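Local coordinates for protein allantoicase (Saccharomyces cerevisiae, PDB 1O59) that hydrolyses allantoate to (S)-ureidoglycolate and urea, a step of allantoin degradation that lets yeast use purines as secondary nitrogen sources, at residues 92-98 against 177-183; 121-126 against 152-157. All coordinates share one frame; numbering follows the deposited sequence.

Overall arrangement
Running from the N terminus, after strand 45-49, which forms one edge of the sheet, the chain lays down strand 94-99, turns back through 105-113 in another sheet, and returns as strand 124-130. A hairpin-like excursion then brings in strand 147-154, and contact 2 (121-126 against 152-157) closes this short loop of 25 residues. Strand 176-182 comes last and slots between 94-99 and 124-130, so contact 1 (92-98 against 177-183) closes a longer loop that encloses contact 2 entirely. Both belong to one antiparallel five-stranded sheet within an allantoicase repeat, with centres about 11 Å apart. They meet where strands 176-182 and 124-130 run side by side: Tyr182 OH lies 2.6 Å from Ser126 OG, probably hydrogen-bonded.

Contact 1: 92-98 against 177-183; sequences EYDWVII and IKLKMYP
The chain of Lys180 runs aslant over one face of the Tyr93 ring. Its CD sits over the ring centre, 3.7 Å from the centroid, and the extended chain carries CE on to Tyr93 CZ at 3.4 Å. Tyr93 takes this place because its CG stands between backbone N and carbonyl carbon (chi1 58°), which swings the ring over the neighbouring strand. Lys180 NZ donates to a water at 2.8 Å and forms a salt bridge with Glu128, while Tyr93 OH is hydrogen-bonded to Glu141; Lys178 shares both acids through salt bridges. The two tyrosines point the same way, the edge of Tyr93 turned to the face of Tyr182 in an offset edge-to-face pair, planes 63° apart. Tyr93 CB also rests on the Tyr182 face, toward its rim. The carboxylate of Glu92 stands at the edge of that second ring, nearly perpendicular to it, with CD 3.9 Å from Tyr182 CE2.

On the buried face, Val96 CG1 meets Leu179 CD2 at 3.6 Å, and Trp83 and Phe190 pack against this layer. Asp94 there is held by Ser50, Thr85 and Arg86. Three reciprocal pairs of backbone bonds tie the strands: Asp94 with Met181, Val96 with Leu179, and Ile98 with Ile177. The Met181 N to Asp94 O bond is 2.8 Å long and almost straight. Just beyond the Asp94-Met181 pair, a cis peptide precedes Pro183. The whole is a regular antiparallel strand pairing, one face carrying Trp95, Ile97, Lys178 and Lys180, the other mostly apolar but for Asp94, inside the five-stranded sheet of an allantoicase repeat.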
loop_
_atom_site.group_PDB
_atom_site.type_symbol
_atom_site.label_atom_id
_atom_site.label_comp_id
_atom_site.label_asym_id
_atom_site.label_seq_id
_atom_site.Cartn_x
_atom_site.Cartn_y
_atom_site.Cartn_z
ATOM N N GLU A 92 -10.380 27.777 8.712
ATOM C CA GLU A 92 -11.484 26.821 8.705
ATOM C C GLU A 92 -10.950 25.406 8.908
ATOM O O GLU A 92 -11.636 24.534 9.421
ATOM C CB GLU A 92 -12.221 26.913 7.364
ATOM C CG GLU A 92 -13.566 26.179 7.306
ATOM C CD GLU A 92 -14.098 25.780 5.879
ATOM O OE1 GLU A 92 -13.367 25.893 4.837
ATOM O OE2 GLU A 92 -15.298 25.317 5.823
ATOM N N TYR A 93 -9.724 25.173 8.474
ATOM C CA TYR A 93 -9.133 23.836 8.527
ATOM C C TYR A 93 -7.609 23.865 8.541
ATOM O O TYR A 93 -6.980 24.785 8.030
ATOM C CB TYR A 93 -9.629 22.953 7.356
ATOM C CG TYR A 93 -9.345 23.541 5.998
ATOM C CD1 TYR A 93 -8.115 23.370 5.400
ATOM C CD2 TYR A 93 -10.283 24.313 5.344
ATOM C CE1 TYR A 93 -7.830 23.942 4.167
ATOM C CE2 TYR A 93 -10.015 24.889 4.117
ATOM C CZ TYR A 93 -8.786 24.694 3.534
ATOM O OH TYR A 93 -8.500 25.252 2.322
ATOM N N ASP A 94 -7.041 22.851 9.184
ATOM C CA ASP A 94 -5.646 22.483 8.996
ATOM C C ASP A 94 -5.561 21.522 7.816
ATOM O O ASP A 94 -6.552 20.866 7.470
ATOM C CB ASP A 94 -5.075 21.798 10.249
ATOM C CG ASP A 94 -4.537 22.783 11.259
ATOM O OD1 ASP A 94 -3.723 23.662 10.847
ATOM O OD2 ASP A 94 -4.883 22.740 12.478
ATOM N N TRP A 95 -4.372 21.446 7.216
ATOM C CA TRP A 95 -4.170 20.633 6.036
ATOM C C TRP A 95 -2.747 20.078 5.880
ATOM O O TRP A 95 -1.778 20.585 6.452
ATOM C CB TRP A 95 -4.520 21.420 4.783
ATOM C CG TRP A 95 -3.819 22.699 4.721
ATOM C CD1 TRP A 95 -4.290 23.887 5.138
ATOM C CD2 TRP A 95 -2.505 22.943 4.200
ATOM N NE1 TRP A 95 -3.342 24.860 4.939
ATOM C CE2 TRP A 95 -2.238 24.298 4.360
ATOM C CE3 TRP A 95 -1.521 22.143 3.620
ATOM C CZ2 TRP A 95 -1.041 24.873 3.964
ATOM C CZ3 TRP A 95 -0.338 22.717 3.234
ATOM C CH2 TRP A 95 -0.108 24.063 3.402
ATOM N N VAL A 96 -2.656 19.021 5.089
ATOM C CA VAL A 96 -1.377 18.433 4.709
ATOM C C VAL A 96 -1.470 18.008 3.257
ATOM O O VAL A 96 -2.489 17.441 2.815
ATOM C CB VAL A 96 -0.979 17.234 5.643
ATOM C CG1 VAL A 96 -2.122 16.282 5.836
ATOM C CG2 VAL A 96 0.204 16.492 5.102
ATOM N N ILE A 97 -0.408 18.312 2.526
ATOM C CA ILE A 97 -0.288 17.918 1.159
ATOM C C ILE A 97 0.702 16.746 1.034
ATOM O O ILE A 97 1.800 16.761 1.610
ATOM C CB ILE A 97 0.145 19.115 0.299
ATOM C CG1 ILE A 97 -0.963 20.173 0.252
ATOM C CG2 ILE A 97 0.425 18.658 -1.116
ATOM C CD1 ILE A 97 -0.495 21.548 -0.190
ATOM N N ILE A 98 0.309 15.735 0.257
ATOM C CA ILE A 98 1.110 14.510 0.119
ATOM C C ILE A 98 1.214 14.086 -1.327
ATOM O O ILE A 98 0.196 13.932 -2.020
ATOM C CB ILE A 98 0.514 13.346 0.924
ATOM C CG1 ILE A 98 0.304 13.728 2.394
ATOM C CG2 ILE A 98 1.464 12.159 0.902
ATOM C CD1 ILE A 98 -0.757 12.912 3.082
ATOM N N ILE A 177 -2.376 14.452 -2.918
ATOM C CA ILE A 177 -3.545 14.415 -2.046
ATOM C C ILE A 177 -3.456 15.531 -1.025
ATOM O O ILE A 177 -2.378 15.821 -0.521
ATOM C CB ILE A 177 -3.611 13.020 -1.317
ATOM C CG1 ILE A 177 -3.758 11.880 -2.356
ATOM C CG2 ILE A 177 -4.728 12.994 -0.247
ATOM C CD1 ILE A 177 -4.911 12.045 -3.278
ATOM N N LYS A 178 -4.604 16.142 -0.745
ATOM C CA LYS A 178 -4.754 17.123 0.334
ATOM C C LYS A 178 -5.740 16.591 1.358
ATOM O O LYS A 178 -6.910 16.304 1.058
ATOM C CB LYS A 178 -5.258 18.486 -0.178
ATOM C CG LYS A 178 -4.907 19.655 0.754
ATOM C CD LYS A 178 -5.829 20.853 0.651
ATOM C CE LYS A 178 -5.854 21.456 -0.714
ATOM N NZ LYS A 178 -6.638 22.701 -0.780
ATOM N N LEU A 179 -5.256 16.474 2.582
ATOM C CA LEU A 179 -6.094 16.111 3.709
ATOM C C LEU A 179 -6.445 17.378 4.457
ATOM O O LEU A 179 -5.577 18.165 4.794
ATOM C CB LEU A 179 -5.331 15.137 4.602
ATOM C CG LEU A 179 -5.894 14.818 5.986
ATOM C CD1 LEU A 179 -7.171 14.031 5.898
ATOM C CD2 LEU A 179 -4.799 14.051 6.738
ATOM N N LYS A 180 -7.732 17.579 4.691
ATOM C CA LYS A 180 -8.216 18.725 5.447
ATOM C C LYS A 180 -8.839 18.219 6.751
ATOM O O LYS A 180 -9.652 17.312 6.736
ATOM C CB LYS A 180 -9.277 19.487 4.647
ATOM C CG LYS A 180 -8.855 20.069 3.300
ATOM C CD LYS A 180 -9.917 21.111 2.862
ATOM C CE LYS A 180 -9.479 21.947 1.646
ATOM N NZ LYS A 180 -10.601 22.797 1.058
HETATM N N MSE A 181 -8.449 18.819 7.868
HETATM C CA MSE A 181 -9.016 18.561 9.200
HETATM C C MSE A 181 -9.664 19.850 9.728
HETATM O O MSE A 181 -8.999 20.900 9.832
HETATM C CB MSE A 181 -7.866 18.126 10.129
HETATM C CG MSE A 181 -8.130 18.206 11.639
HETATM SE SE MSE A 181 -6.784 17.184 12.663
HETATM C CE MSE A 181 -5.326 18.146 12.231
ATOM N N TYR A 182 -10.944 19.758 10.065
ATOM C CA TYR A 182 -11.720 20.912 10.473
ATOM C C TYR A 182 -12.013 20.910 11.980
ATOM O O TYR A 182 -12.794 20.053 12.435
ATOM C CB TYR A 182 -13.071 20.926 9.753
ATOM C CG TYR A 182 -13.041 20.871 8.235
ATOM C CD1 TYR A 182 -12.867 19.660 7.558
ATOM C CD2 TYR A 182 -13.275 22.020 7.477
ATOM C CE1 TYR A 182 -12.896 19.597 6.173
ATOM C CE2 TYR A 182 -13.297 21.975 6.086
ATOM C CZ TYR A 182 -13.117 20.767 5.438
ATOM O OH TYR A 182 -13.140 20.733 4.061
ATOM N N PRO A 183 -11.456 21.850 12.758
ATOM C CA PRO A 183 -10.564 22.924 12.311
ATOM C C PRO A 183 -9.103 22.672 12.672
ATOM O O PRO A 183 -8.214 23.339 12.143
ATOM C CB PRO A 183 -11.073 24.122 13.091
ATOM C CG PRO A 183 -11.485 23.521 14.369
ATOM C CD PRO A 183 -12.088 22.178 14.042
HETATM O O HOH W 1 -9.161 24.310 -0.799
#

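Contact 2: 121-126 against 152-157; sequences HAPFVS and KFECGP
His121 lays its imidazole over the Gly156-Pro157 peptide: Pro157 N stands above the ring centre, Gly156 C nearer the rim, and Pro157 CD is 4.2 Å from the centroid. Placing CG between backbone N and carbonyl carbon (chi1 57°) brings the ring across to segment 152-157, where His121 CD2 also touches Pro157 CB at 3.6 Å. The ring's ND1 donates to Ala122 O at 3.1 Å, well above the carbonyl plane, which may limit the ring's rotation. The carbonyl O of Cys155 lies 3.3 Å from His121 CE1, while its side chain turns inward, CB against Ala122 O and SG 4.0 Å from Val125 CG2.

Past the loop the strands pair. Phe124 crosses Glu154 at a slant, the planes of its ring and the Glu154 carboxylate nearly parallel, 17° apart, and Phe124 CE2 comes to 3.7 Å from Glu154 CB. The aliphatic part of Lys152 flanks the same phenylalanine, with CG beside Phe124 CB; the ammonium group is too far for more than a weak cation-pi pull. On the other face of the sheet, Val125 and Phe153 lie side by side, Val125 CG1 near Phe153 CZ, and the Phe153 ring packs on towards Phe15 and Phe163.

Val125 and Phe153 exchange backbone bonds, the Phe153 N to Val125 O one at 2.8 Å. Cys155 N reaches Pro123 O at 3.0 Å, approaching from above the carbonyl plane, which continues the ladder. The result is an antiparallel beta hairpin with a long connection, its strands 124-130 and 147-154 consecutive in the chain and the latter an outermost strand of the five-stranded sheet.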
loop_
_atom_site.group_PDB
_atom_site.type_symbol
_atom_site.label_atom_id
_atom_site.label_comp_id
_atom_site.label_asym_id
_atom_site.label_seq_id
_atom_site.Cartn_x
_atom_site.Cartn_y
_atom_site.Cartn_z
ATOM N N HIS A 121 -9.224 14.379 18.799
ATOM C CA HIS A 121 -9.216 13.827 17.459
ATOM C C HIS A 121 -9.781 14.845 16.478
ATOM O O HIS A 121 -10.555 15.703 16.864
ATOM C CB HIS A 121 -10.070 12.572 17.408
ATOM C CG HIS A 121 -11.489 12.791 17.836
ATOM N ND1 HIS A 121 -12.504 13.032 16.938
ATOM C CD2 HIS A 121 -12.048 12.865 19.066
ATOM C CE1 HIS A 121 -13.631 13.221 17.597
ATOM N NE2 HIS A 121 -13.381 13.135 18.891
ATOM N N ALA A 122 -9.338 14.769 15.218
ATOM C CA ALA A 122 -9.987 15.487 14.107
ATOM C C ALA A 122 -11.514 15.290 14.157
ATOM O O ALA A 122 -11.960 14.135 14.105
ATOM C CB ALA A 122 -9.479 14.944 12.799
ATOM N N PRO A 123 -12.301 16.371 14.269
ATOM C CA PRO A 123 -13.761 16.258 14.265
ATOM C C PRO A 123 -14.341 15.925 12.910
ATOM O O PRO A 123 -15.353 15.233 12.831
ATOM C CB PRO A 123 -14.236 17.660 14.683
ATOM C CG PRO A 123 -13.040 18.366 15.127
ATOM C CD PRO A 123 -11.870 17.772 14.448
ATOM N N PHE A 124 -13.736 16.466 11.861
ATOM C CA PHE A 124 -14.207 16.270 10.514
ATOM C C PHE A 124 -12.999 16.310 9.599
ATOM O O PHE A 124 -12.048 17.050 9.824
ATOM C CB PHE A 124 -15.175 17.352 10.056
ATOM C CG PHE A 124 -16.474 17.411 10.819
ATOM C CD1 PHE A 124 -16.607 18.248 11.914
ATOM C CD2 PHE A 124 -17.571 16.679 10.410
ATOM C CE1 PHE A 124 -17.813 18.340 12.618
ATOM C CE2 PHE A 124 -18.764 16.746 11.099
ATOM C CZ PHE A 124 -18.897 17.578 12.203
ATOM N N VAL A 125 -13.078 15.514 8.541
ATOM C CA VAL A 125 -12.037 15.404 7.556
ATOM C C VAL A 125 -12.703 15.522 6.184
ATOM O O VAL A 125 -13.855 15.098 5.991
ATOM C CB VAL A 125 -11.310 14.042 7.730
ATOM C CG1 VAL A 125 -10.670 13.584 6.472
ATOM C CG2 VAL A 125 -10.235 14.104 8.861
ATOM N N SER A 126 -12.002 16.153 5.249
ATOM C CA SER A 126 -12.317 16.002 3.831
ATOM C C SER A 126 -10.988 15.759 3.077
ATOM O O SER A 126 -9.891 16.006 3.609
ATOM C CB SER A 126 -13.156 17.179 3.275
ATOM O OG SER A 126 -12.429 18.389 3.119
ATOM N N LYS A 152 -16.692 16.092 3.331
ATOM C CA LYS A 152 -16.480 16.266 4.761
ATOM C C LYS A 152 -17.259 15.214 5.544
ATOM O O LYS A 152 -18.450 15.030 5.340
ATOM C CB LYS A 152 -16.916 17.686 5.160
ATOM C CG LYS A 152 -16.496 18.120 6.539
ATOM C CD LYS A 152 -17.359 19.286 7.059
ATOM C CE LYS A 152 -16.561 20.566 7.350
ATOM N NZ LYS A 152 -17.401 21.604 8.087
ATOM N N PHE A 153 -16.576 14.506 6.425
ATOM C CA PHE A 153 -17.241 13.552 7.285
ATOM C C PHE A 153 -16.683 13.584 8.685
ATOM O O PHE A 153 -15.522 13.886 8.910
ATOM C CB PHE A 153 -17.164 12.128 6.708
ATOM C CG PHE A 153 -15.752 11.543 6.640
ATOM C CD1 PHE A 153 -15.184 10.908 7.743
ATOM C CD2 PHE A 153 -15.017 11.590 5.448
ATOM C CE1 PHE A 153 -13.909 10.368 7.659
ATOM C CE2 PHE A 153 -13.767 11.044 5.344
ATOM C CZ PHE A 153 -13.199 10.430 6.453
ATOM N N GLU A 154 -17.551 13.228 9.611
ATOM C CA GLU A 154 -17.263 13.218 11.034
ATOM C C GLU A 154 -16.380 12.036 11.415
ATOM O O GLU A 154 -16.564 10.929 10.928
ATOM C CB GLU A 154 -18.583 13.145 11.802
ATOM C CG GLU A 154 -18.473 13.466 13.275
ATOM C CD GLU A 154 -19.841 13.639 13.944
ATOM O OE1 GLU A 154 -20.884 13.243 13.332
ATOM O OE2 GLU A 154 -19.888 14.196 15.080
ATOM N N CYS A 155 -15.405 12.293 12.279
ATOM C CA CYS A 155 -14.569 11.253 12.865
ATOM C C CYS A 155 -14.847 11.146 14.351
ATOM O O CYS A 155 -15.267 12.114 14.985
ATOM C CB CYS A 155 -13.114 11.624 12.719
ATOM S SG CYS A 155 -12.517 11.663 11.048
ATOM N N GLY A 156 -14.576 9.967 14.902
ATOM C CA GLY A 156 -14.638 9.736 16.345
ATOM C C GLY A 156 -13.277 9.565 17.004
ATOM O O GLY A 156 -12.249 9.482 16.318
ATOM N N PRO A 157 -13.283 9.459 18.330
ATOM C CA PRO A 157 -12.052 9.396 19.092
ATOM C C PRO A 157 -11.341 8.065 18.943
ATOM O O PRO A 157 -11.978 7.027 18.949
ATOM C CB PRO A 157 -12.511 9.611 20.538
ATOM C CG PRO A 157 -13.913 9.175 20.574
ATOM C CD PRO A 157 -14.467 9.387 19.200
HETATM O O HOH W 2 -16.956 15.069 15.357
#